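Local structure of alanine racemase (Enterococcus faecalis, 3E6E) at residues A[11-16]-A[366-371]; A[247-252]-A[282-287]; A[297-302]-A[331-336]. The protein belongs to the alanine racemase family, whose two-domain subunits join an N-terminal TIM-type barrel to a C-terminal domain rich in beta strands and pair into dimers. The protein carries 1 engineered substitution. All coordinates share one frame; numbering follows the deposited sequence.

Contact 1. Residues A[11-16]-A[366-371]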
loop_
_atom_site.group_PDB
_atom_site.type_symbol
_atom_site.label_atom_id
_atom_site.label_comp_id
_atom_site.label_asym_id
_atom_site.label_seq_id
_atom_site.Cartn_x
_atom_site.Cartn_y
_atom_site.Cartn_z
ATOM N N LEU A 11 -3.565 -5.596 -12.489
ATOM C CA LEU A 11 -4.108 -4.232 -12.457
ATOM C C LEU A 11 -3.996 -3.630 -13.878
ATOM O O LEU A 11 -2.948 -3.123 -14.252
ATOM C CB LEU A 11 -3.299 -3.415 -11.433
ATOM C CG LEU A 11 -3.880 -2.255 -10.618
ATOM C CD1 LEU A 11 -5.269 -2.565 -10.075
ATOM C CD2 LEU A 11 -2.916 -1.975 -9.473
ATOM N N HIS A 12 -5.070 -3.707 -14.666
ATOM C CA HIS A 12 -5.063 -3.194 -16.046
ATOM C C HIS A 12 -5.257 -1.697 -16.186
ATOM O O HIS A 12 -6.286 -1.141 -15.793
ATOM C CB HIS A 12 -6.126 -3.887 -16.894
ATOM C CG HIS A 12 -5.875 -5.347 -17.088
ATOM N ND1 HIS A 12 -6.332 -6.305 -16.205
ATOM C CD2 HIS A 12 -5.167 -6.012 -18.034
ATOM C CE1 HIS A 12 -5.915 -7.497 -16.600
ATOM N NE2 HIS A 12 -5.205 -7.347 -17.706
ATOM N N ILE A 13 -4.271 -1.046 -16.783
ATOM C CA ILE A 13 -4.333 0.389 -16.960
ATOM C C ILE A 13 -4.625 0.729 -18.410
ATOM O O ILE A 13 -4.087 0.109 -19.321
ATOM C CB ILE A 13 -3.021 1.008 -16.475
ATOM C CG1 ILE A 13 -2.955 0.841 -14.954
ATOM C CG2 ILE A 13 -2.931 2.473 -16.889
ATOM C CD1 ILE A 13 -1.607 1.062 -14.338
ATOM N N ASP A 14 -5.509 1.698 -18.616
ATOM C CA ASP A 14 -5.907 2.128 -19.959
ATOM C C ASP A 14 -5.278 3.489 -20.247
ATOM O O ASP A 14 -5.829 4.533 -19.876
ATOM C CB ASP A 14 -7.434 2.226 -20.025
ATOM C CG ASP A 14 -7.954 2.546 -21.417
ATOM O OD1 ASP A 14 -9.177 2.768 -21.547
ATOM O OD2 ASP A 14 -7.164 2.568 -22.382
ATOM N N THR A 15 -4.124 3.481 -20.906
ATOM C CA THR A 15 -3.438 4.735 -21.209
ATOM C C THR A 15 -4.244 5.647 -22.149
ATOM O O THR A 15 -4.317 6.865 -21.925
ATOM C CB THR A 15 -2.021 4.476 -21.793
ATOM O OG1 THR A 15 -2.115 3.637 -22.948
ATOM C CG2 THR A 15 -1.132 3.805 -20.759
ATOM N N GLN A 16 -4.855 5.056 -23.179
ATOM C CA GLN A 16 -5.653 5.808 -24.148
ATOM C C GLN A 16 -6.624 6.716 -23.402
ATOM O O GLN A 16 -6.835 7.867 -23.782
ATOM C CB GLN A 16 -6.461 4.857 -25.044
ATOM C CG GLN A 16 -5.643 3.797 -25.800
ATOM C CD GLN A 16 -6.489 2.593 -26.273
ATOM O OE1 GLN A 16 -7.476 2.744 -27.011
ATOM N NE2 GLN A 16 -6.095 1.391 -25.842
ATOM N N ILE A 366 1.399 -5.937 -7.294
ATOM C CA ILE A 366 0.410 -6.206 -8.322
ATOM C C ILE A 366 0.909 -5.686 -9.661
ATOM O O ILE A 366 1.106 -4.486 -9.841
ATOM C CB ILE A 366 -0.943 -5.562 -8.018
ATOM C CG1 ILE A 366 -1.401 -5.929 -6.608
ATOM C CG2 ILE A 366 -1.960 -6.047 -9.021
ATOM C CD1 ILE A 366 -2.842 -5.534 -6.301
ATOM N N PRO A 367 1.134 -6.597 -10.615
ATOM C CA PRO A 367 1.614 -6.219 -11.945
ATOM C C PRO A 367 0.627 -5.289 -12.639
ATOM O O PRO A 367 -0.596 -5.473 -12.559
ATOM C CB PRO A 367 1.745 -7.564 -12.661
ATOM C CG PRO A 367 2.076 -8.501 -11.544
ATOM C CD PRO A 367 1.099 -8.063 -10.469
ATOM N N ARG A 368 1.154 -4.283 -13.320
ATOM C CA ARG A 368 0.287 -3.356 -14.018
ATOM C C ARG A 368 0.457 -3.546 -15.519
ATOM O O ARG A 368 1.544 -3.362 -16.052
ATOM C CB ARG A 368 0.599 -1.923 -13.569
ATOM C CG ARG A 368 0.091 -1.632 -12.142
ATOM C CD ARG A 368 1.013 -0.682 -11.391
ATOM N NE ARG A 368 1.190 -1.062 -9.986
ATOM C CZ ARG A 368 0.406 -0.667 -8.984
ATOM N NH1 ARG A 368 -0.623 0.127 -9.199
ATOM N NH2 ARG A 368 0.648 -1.073 -7.755
ATOM N N GLU A 369 -0.620 -3.955 -16.184
ATOM C CA GLU A 369 -0.617 -4.195 -17.625
ATOM C C GLU A 369 -1.078 -2.943 -18.381
ATOM O O GLU A 369 -2.071 -2.321 -18.010
ATOM C CB GLU A 369 -1.551 -5.371 -17.954
ATOM C CG GLU A 369 -1.325 -6.629 -17.118
ATOM C CD GLU A 369 -0.638 -7.757 -17.875
ATOM O OE1 GLU A 369 -0.317 -8.792 -17.246
ATOM O OE2 GLU A 369 -0.421 -7.614 -19.098
ATOM N N TYR A 370 -0.362 -2.585 -19.443
ATOM C CA TYR A 370 -0.692 -1.400 -20.249
ATOM C C TYR A 370 -0.983 -1.762 -21.701
ATOM O O TYR A 370 -0.744 -2.892 -22.122
ATOM C CB TYR A 370 0.477 -0.417 -20.229
ATOM C CG TYR A 370 0.841 0.051 -18.850
ATOM C CD1 TYR A 370 0.020 0.926 -18.163
ATOM C CD2 TYR A 370 1.991 -0.400 -18.219
ATOM C CE1 TYR A 370 0.324 1.341 -16.886
ATOM C CE2 TYR A 370 2.312 0.011 -16.935
ATOM C CZ TYR A 370 1.466 0.883 -16.271
ATOM O OH TYR A 370 1.744 1.294 -14.987
ATOM N N ASN A 371 -1.498 -0.806 -22.467
ATOM C CA ASN A 371 -1.770 -1.042 -23.885
ATOM C C ASN A 371 -1.017 -0.040 -24.759
ATOM O O ASN A 371 -0.523 0.967 -24.207
ATOM C CB ASN A 371 -3.272 -0.959 -24.176
ATOM C CG ASN A 371 -4.013 -2.217 -23.756
ATOM O OD1 ASN A 371 -3.634 -3.332 -24.137
ATOM N ND2 ASN A 371 -5.078 -2.048 -22.970
ATOM O OXT ASN A 371 -0.931 -0.267 -25.988
#
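The guanidinium of Arg368 carries Leu11 over one of its faces, with Leu11 CD2 3.1 Å from Arg368 NH1, while Arg368 NH2 is hydrogen-bonded to the carbonyl of Phe362. Bends at chi2 and chi3 bring the arginine alongside the leucine, both pointing the same way. The Tyr370 ring has the carbonyl carbon of Arg368 on one face, offset toward the rim. Ile13 runs beside this ring and meets it obliquely, Ile13 CD1 lying 3.2 Å from Tyr370 CE1; the Tyr370 hydroxyl is hydrogen-bonded to the carbonyl of His46. On the opposite face of the sheet from Leu11 and Arg368, the His12 ring rests obliquely against the methylenes of Glu369, its plane 26° from that of the carboxylate, which is instead salt-bridged to Arg10. The backbones join through three hydrogen bonds. Leu11 N to Pro367 O (3.0 Å) and Ile13 N to Glu369 O (2.8 Å) both run nearly along the C=O axis, whereas Glu369 N approaches Leu11 O from above the carbonyl plane (3.1 Å). Farther on, a weak bond from Thr15 OG1 reaches the terminal carboxylate at Asn371 O. This is a short parallel beta pair in which the chain's last strand, 368-369, joins strand 10-12, just ahead of the helix that has Asp14 at its N-cap position.

Contact 2. Residues A[247-252]-A[282-287]; sequences LRLTSE and VPIGYA. With DCS (D-[3-hydroxy-2-methyl-5-phosphonooxymethyl-pyridin-4-ylmethyl]-N,O-cycloserylamide), chain F.
Ser251 OG is gripped by one hydrogen bond, to the hydroxyl of Thr9, which is also hydrogen-bonded to the carbonyl of Pro283 and so ties both segments to a common polar point. The serine oxygen stands anti to its backbone N (chi1 -169°), a rotation that sets it against apolar neighbours: Val282 CG1 is 3.4 Å from Ser251 OG, and the proline ring comes alongside, with Pro283 CG 3.7 Å from the same oxygen. No hydrogen bond passes directly between the segments. One residue on, Glu252 O lies 3.2 Å from Pro283 CD, a contact with a ring carbon of a residue that has no N-H to offer. At the other end Leu249 and Ile284 meet tip to tip, Leu249 CD2 4.1 Å from Ile284 CD1; the isoleucine reaches there fully extended, CG1 anti to its backbone N. Pro283 is the centre of an inverse gamma turn closed by Ile284 N and Val282 O (2.8 Å), and this turn takes the chain off strand 277-282. Beyond it, Tyr286 extends to the bound DCS, where its hydroxyl gives a weak hydrogen bond to DCS OG (2.8 Å). Tyr267 of the same chain and Arg139, Arg222 and Tyr356 of the second subunit also bond this ligand, so the arrangement leads from a sheet of the C-terminal domain into a ligand pocket built at the dimer interface.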
loop_
_atom_site.group_PDB
_atom_site.type_symbol
_atom_site.label_atom_id
_atom_site.label_comp_id
_atom_site.label_asym_id
_atom_site.label_seq_id
_atom_site.Cartn_x
_atom_site.Cartn_y
_atom_site.Cartn_z
ATOM N N LEU A 247 -8.158 3.046 -14.614
ATOM C CA LEU A 247 -7.779 1.935 -13.748
ATOM C C LEU A 247 -8.764 0.785 -13.897
ATOM O O LEU A 247 -9.945 1.006 -14.138
ATOM C CB LEU A 247 -7.774 2.409 -12.296
ATOM C CG LEU A 247 -7.061 1.661 -11.174
ATOM C CD1 LEU A 247 -7.336 0.177 -11.263
ATOM C CD2 LEU A 247 -5.588 1.946 -11.240
ATOM N N ARG A 248 -8.263 -0.438 -13.730
ATOM C CA ARG A 248 -9.060 -1.664 -13.822
ATOM C C ARG A 248 -8.350 -2.748 -13.008
ATOM O O ARG A 248 -7.118 -2.859 -13.038
ATOM C CB ARG A 248 -9.186 -2.088 -15.281
ATOM C CG ARG A 248 -10.452 -2.820 -15.590
ATOM C CD ARG A 248 -10.630 -3.006 -17.090
ATOM N NE ARG A 248 -11.853 -3.763 -17.352
ATOM C CZ ARG A 248 -12.022 -5.054 -17.063
ATOM N NH1 ARG A 248 -11.041 -5.752 -16.516
ATOM N NH2 ARG A 248 -13.193 -5.635 -17.290
ATOM N N LEU A 249 -9.112 -3.547 -12.273
ATOM C CA LEU A 249 -8.502 -4.582 -11.440
ATOM C C LEU A 249 -9.172 -5.939 -11.575
ATOM O O LEU A 249 -10.385 -6.071 -11.357
ATOM C CB LEU A 249 -8.544 -4.143 -9.985
ATOM C CG LEU A 249 -8.108 -5.121 -8.906
ATOM C CD1 LEU A 249 -6.606 -5.408 -8.994
ATOM C CD2 LEU A 249 -8.441 -4.500 -7.567
ATOM N N THR A 250 -8.380 -6.955 -11.914
ATOM C CA THR A 250 -8.906 -8.307 -12.083
ATOM C C THR A 250 -8.058 -9.357 -11.398
ATOM O O THR A 250 -6.946 -9.093 -10.931
ATOM C CB THR A 250 -8.978 -8.717 -13.572
ATOM O OG1 THR A 250 -7.709 -8.460 -14.190
ATOM C CG2 THR A 250 -10.090 -7.977 -14.308
ATOM N N SER A 251 -8.604 -10.562 -11.351
ATOM C CA SER A 251 -7.916 -11.708 -10.776
ATOM C C SER A 251 -8.707 -12.897 -11.282
ATOM O O SER A 251 -9.428 -12.778 -12.278
ATOM C CB SER A 251 -7.952 -11.659 -9.250
ATOM O OG SER A 251 -7.076 -12.628 -8.694
ATOM N N GLU A 252 -8.582 -14.042 -10.623
ATOM C CA GLU A 252 -9.348 -15.210 -11.047
ATOM C C GLU A 252 -9.430 -16.285 -9.980
ATOM O O GLU A 252 -8.567 -16.388 -9.111
ATOM C CB GLU A 252 -8.768 -15.799 -12.345
ATOM C CG GLU A 252 -7.449 -16.530 -12.204
ATOM C CD GLU A 252 -6.848 -16.908 -13.559
ATOM O OE1 GLU A 252 -5.969 -17.801 -13.613
ATOM O OE2 GLU A 252 -7.254 -16.302 -14.573
ATOM N N VAL A 282 -9.993 -16.233 -4.143
ATOM C CA VAL A 282 -9.262 -15.340 -5.033
ATOM C C VAL A 282 -7.926 -14.899 -4.421
ATOM O O VAL A 282 -7.884 -14.425 -3.280
ATOM C CB VAL A 282 -10.119 -14.102 -5.339
ATOM C CG1 VAL A 282 -9.410 -13.214 -6.345
ATOM C CG2 VAL A 282 -11.488 -14.535 -5.858
ATOM N N PRO A 283 -6.825 -15.038 -5.178
ATOM C CA PRO A 283 -5.468 -14.677 -4.756
ATOM C C PRO A 283 -5.123 -13.179 -4.659
ATOM O O PRO A 283 -4.126 -12.709 -5.226
ATOM C CB PRO A 283 -4.588 -15.430 -5.757
ATOM C CG PRO A 283 -5.408 -15.412 -6.984
ATOM C CD PRO A 283 -6.791 -15.745 -6.468
ATOM N N ILE A 284 -5.948 -12.443 -3.918
ATOM C CA ILE A 284 -5.739 -11.017 -3.703
ATOM C C ILE A 284 -6.166 -10.724 -2.278
ATOM O O ILE A 284 -7.259 -11.114 -1.861
ATOM C CB ILE A 284 -6.570 -10.162 -4.689
ATOM C CG1 ILE A 284 -6.232 -8.683 -4.509
ATOM C CG2 ILE A 284 -8.056 -10.413 -4.485
ATOM C CD1 ILE A 284 -7.015 -7.766 -5.452
ATOM N N GLY A 285 -5.298 -10.047 -1.529
ATOM C CA GLY A 285 -5.598 -9.742 -0.135
ATOM C C GLY A 285 -5.225 -8.343 0.296
ATOM O O GLY A 285 -4.880 -7.509 -0.533
ATOM N N TYR A 286 -5.267 -8.082 1.594
ATOM C CA TYR A 286 -4.968 -6.748 2.052
ATOM C C TYR A 286 -3.525 -6.326 1.867
ATOM O O TYR A 286 -3.186 -5.161 2.045
ATOM C CB TYR A 286 -5.428 -6.550 3.507
ATOM C CG TYR A 286 -4.900 -7.518 4.535
ATOM C CD1 TYR A 286 -3.599 -7.404 5.031
ATOM C CD2 TYR A 286 -5.746 -8.491 5.093
ATOM C CE1 TYR A 286 -3.151 -8.223 6.068
ATOM C CE2 TYR A 286 -5.314 -9.320 6.131
ATOM C CZ TYR A 286 -4.018 -9.178 6.624
ATOM O OH TYR A 286 -3.619 -9.924 7.714
ATOM N N ALA A 287 -2.678 -7.270 1.488
ATOM C CA ALA A 287 -1.277 -6.966 1.264
ATOM C C ALA A 287 -1.185 -6.352 -0.122
ATOM O O ALA A 287 -0.189 -5.732 -0.472
ATOM C CB ALA A 287 -0.447 -8.229 1.335
HETATM N N1 DCS F . 0.278 -20.476 7.504
HETATM C C2 DCS F . -0.585 -20.064 6.443
HETATM C C2A DCS F . -1.201 -21.085 5.485
HETATM C C3 DCS F . -0.826 -18.692 6.323
HETATM O O3 DCS F . -1.627 -18.210 5.343
HETATM C C4 DCS F . -0.202 -17.775 7.280
HETATM C C4A DCS F . -0.464 -16.310 7.154
HETATM C C5 DCS F . 0.675 -18.299 8.343
HETATM C C6 DCS F . 0.882 -19.635 8.416
HETATM C C5A DCS F . 1.390 -17.422 9.411
HETATM O O4P DCS F . 0.455 -16.798 10.323
HETATM P P DCS F . 0.837 -15.827 11.562
HETATM O O1P DCS F . 1.667 -16.598 12.487
HETATM O O2P DCS F . 1.552 -14.655 11.046
HETATM O O3P DCS F . -0.402 -15.427 12.202
HETATM N N DCS F . -1.908 -16.032 7.478
HETATM C CA DCS F . -2.371 -14.723 7.431
HETATM C C DCS F . -3.034 -14.119 6.325
HETATM O O DCS F . -3.314 -14.723 5.141
HETATM N ND DCS F . -3.328 -12.885 6.638
HETATM O OG DCS F . -2.878 -12.643 7.926
HETATM C CB DCS F . -2.296 -13.763 8.403
#

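Contact 3. Residues A[297-302]-A[331-336]; sequences FTVLVN and VTLVGK
Val299 overlaps two residues of the facing segment with its two methyl groups. Its CG1, anti to the carbonyl carbon, runs side by side with Leu333, so that Val299 CG1 lies 3.8 Å from Leu333 CG. The other branch, in the crowded position between backbone N and carbonyl carbon, crosses Val331 obliquely, Val299 CG2 to Val331 CG1 being 4.1 Å. Beside these apolar contacts the backbones are held by the hydrogen-bonded pair Leu300 and Thr332. Thr332 N points almost straight at Leu300 O, at 2.7 Å and in the carbonyl plane. The return bond from Leu300 N to Thr332 O (2.8 Å) is more bent and comes from above the plane. Leu300 and Thr332 send their side chains to the same face of the sheet, Leu300 CB 3.8 Å from Thr332 CB, and Leu300 touches Glu340 farther out. Past Thr332 the chain turns a corner, and Gly335 adopts backbone angles (phi 140°, psi -155°) at which a CB would press on the preceding carbonyl oxygen. The pairing joins strands 298-301 and 330-332 of the C-terminal domain's sheet as an antiparallel pair; on its other side segment 331-336 forms a classic beta bulge against strand 249-259, Leu333 and Val334 both facing Leu249.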
loop_
_atom_site.group_PDB
_atom_site.type_symbol
_atom_site.label_atom_id
_atom_site.label_comp_id
_atom_site.label_asym_id
_atom_site.label_seq_id
_atom_site.Cartn_x
_atom_site.Cartn_y
_atom_site.Cartn_z
ATOM N N PHE A 297 -18.446 -6.573 0.367
ATOM C CA PHE A 297 -18.385 -5.932 -0.936
ATOM C C PHE A 297 -18.531 -7.098 -1.917
ATOM O O PHE A 297 -18.140 -8.220 -1.606
ATOM C CB PHE A 297 -17.031 -5.229 -1.136
ATOM C CG PHE A 297 -17.027 -4.213 -2.250
ATOM C CD1 PHE A 297 -17.642 -2.975 -2.080
ATOM C CD2 PHE A 297 -16.410 -4.491 -3.469
ATOM C CE1 PHE A 297 -17.641 -2.025 -3.106
ATOM C CE2 PHE A 297 -16.405 -3.554 -4.505
ATOM C CZ PHE A 297 -17.019 -2.318 -4.326
ATOM N N THR A 298 -19.097 -6.838 -3.093
ATOM C CA THR A 298 -19.292 -7.885 -4.084
ATOM C C THR A 298 -18.471 -7.673 -5.350
ATOM O O THR A 298 -18.474 -6.587 -5.921
ATOM C CB THR A 298 -20.772 -7.991 -4.477
ATOM O OG1 THR A 298 -21.247 -6.708 -4.910
ATOM C CG2 THR A 298 -21.592 -8.464 -3.284
ATOM N N VAL A 299 -17.773 -8.720 -5.784
ATOM C CA VAL A 299 -16.964 -8.657 -6.997
ATOM C C VAL A 299 -17.711 -9.314 -8.154
ATOM O O VAL A 299 -18.823 -9.810 -7.976
ATOM C CB VAL A 299 -15.610 -9.347 -6.814
ATOM C CG1 VAL A 299 -14.806 -8.627 -5.745
ATOM C CG2 VAL A 299 -15.819 -10.800 -6.457
ATOM N N LEU A 300 -17.092 -9.346 -9.332
ATOM C CA LEU A 300 -17.763 -9.897 -10.499
ATOM C C LEU A 300 -17.187 -11.146 -11.142
ATOM O O LEU A 300 -16.007 -11.218 -11.497
ATOM C CB LEU A 300 -17.905 -8.798 -11.551
ATOM C CG LEU A 300 -18.633 -7.566 -11.009
ATOM C CD1 LEU A 300 -18.501 -6.403 -11.988
ATOM C CD2 LEU A 300 -20.098 -7.904 -10.768
ATOM N N VAL A 301 -18.065 -12.126 -11.305
ATOM C CA VAL A 301 -17.727 -13.399 -11.924
ATOM C C VAL A 301 -18.799 -13.628 -12.986
ATOM O O VAL A 301 -19.981 -13.685 -12.679
ATOM C CB VAL A 301 -17.750 -14.536 -10.873
ATOM C CG1 VAL A 301 -17.139 -15.813 -11.457
ATOM C CG2 VAL A 301 -16.987 -14.089 -9.613
ATOM N N ASN A 302 -18.390 -13.723 -14.240
ATOM C CA ASN A 302 -19.335 -13.926 -15.333
ATOM C C ASN A 302 -20.503 -12.953 -15.275
ATOM O O ASN A 302 -21.657 -13.338 -15.497
ATOM C CB ASN A 302 -19.893 -15.349 -15.325
ATOM C CG ASN A 302 -18.829 -16.393 -15.533
ATOM O OD1 ASN A 302 -17.880 -16.194 -16.296
ATOM N ND2 ASN A 302 -18.990 -17.535 -14.867
ATOM N N VAL A 331 -12.025 -12.936 -12.353
ATOM C CA VAL A 331 -12.678 -12.241 -11.268
ATOM C C VAL A 331 -12.443 -10.757 -11.455
ATOM O O VAL A 331 -11.298 -10.283 -11.449
ATOM C CB VAL A 331 -12.131 -12.667 -9.905
ATOM C CG1 VAL A 331 -12.659 -11.731 -8.816
ATOM C CG2 VAL A 331 -12.558 -14.109 -9.612
ATOM N N THR A 332 -13.534 -10.025 -11.631
ATOM C CA THR A 332 -13.462 -8.592 -11.823
ATOM C C THR A 332 -13.760 -7.802 -10.547
ATOM O O THR A 332 -14.901 -7.754 -10.080
ATOM C CB THR A 332 -14.430 -8.167 -12.915
ATOM O OG1 THR A 332 -14.190 -8.959 -14.090
ATOM C CG2 THR A 332 -14.245 -6.684 -13.234
ATOM N N LEU A 333 -12.727 -7.184 -9.982
ATOM C CA LEU A 333 -12.893 -6.393 -8.773
ATOM C C LEU A 333 -13.181 -4.920 -9.088
ATOM O O LEU A 333 -13.993 -4.280 -8.416
ATOM C CB LEU A 333 -11.655 -6.518 -7.880
ATOM C CG LEU A 333 -11.428 -7.901 -7.242
ATOM C CD1 LEU A 333 -10.835 -8.864 -8.254
ATOM C CD2 LEU A 333 -10.500 -7.773 -6.064
ATOM N N VAL A 334 -12.522 -4.381 -10.107
ATOM C CA VAL A 334 -12.738 -2.993 -10.497
ATOM C C VAL A 334 -12.880 -2.933 -12.013
ATOM O O VAL A 334 -11.944 -3.244 -12.742
ATOM C CB VAL A 334 -11.557 -2.102 -10.038
ATOM C CG1 VAL A 334 -11.775 -0.675 -10.492
ATOM C CG2 VAL A 334 -11.424 -2.161 -8.530
ATOM N N GLY A 335 -14.053 -2.546 -12.490
ATOM C CA GLY A 335 -14.271 -2.489 -13.919
ATOM C C GLY A 335 -15.658 -2.994 -14.263
ATOM O O GLY A 335 -16.557 -2.934 -13.425
ATOM N N LYS A 336 -15.834 -3.490 -15.487
ATOM C CA LYS A 336 -17.123 -3.994 -15.949
ATOM C C LYS A 336 -17.090 -5.486 -16.249
ATOM O O LYS A 336 -16.031 -6.075 -16.443
ATOM C CB LYS A 336 -17.561 -3.247 -17.208
ATOM C CG LYS A 336 -17.515 -1.738 -17.069
ATOM C CD LYS A 336 -18.241 -1.018 -18.206
ATOM C CE LYS A 336 -19.740 -1.325 -18.213
ATOM N NZ LYS A 336 -20.460 -0.615 -19.323
#

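Overall arrangement
Strand 249-259 connects the three contacts, pairing with strand 10-12 of contact 1 and with strand 330-332 of contact 3. Contacts 1 and 2, with centres about 13 Å apart, touch through Leu11 CD1 and Leu249 CD1 (3.3 Å). Contacts 2 and 3 are closer, about 10 Å between centres, and are joined by probable hydrogen bonds from Val331 N to Ser251 O (2.6 Å) and from Leu249 N to Val334 O (2.9 Å). Contacts 1 and 3 do not meet: their nearest atoms are about 6 Å apart. Only contact 2 includes a residue bound to the DCS of chain F, Tyr286, whereas contact 1 brings the C-terminal end of the chain alongside a strand near its N-terminal end, in the same sheet.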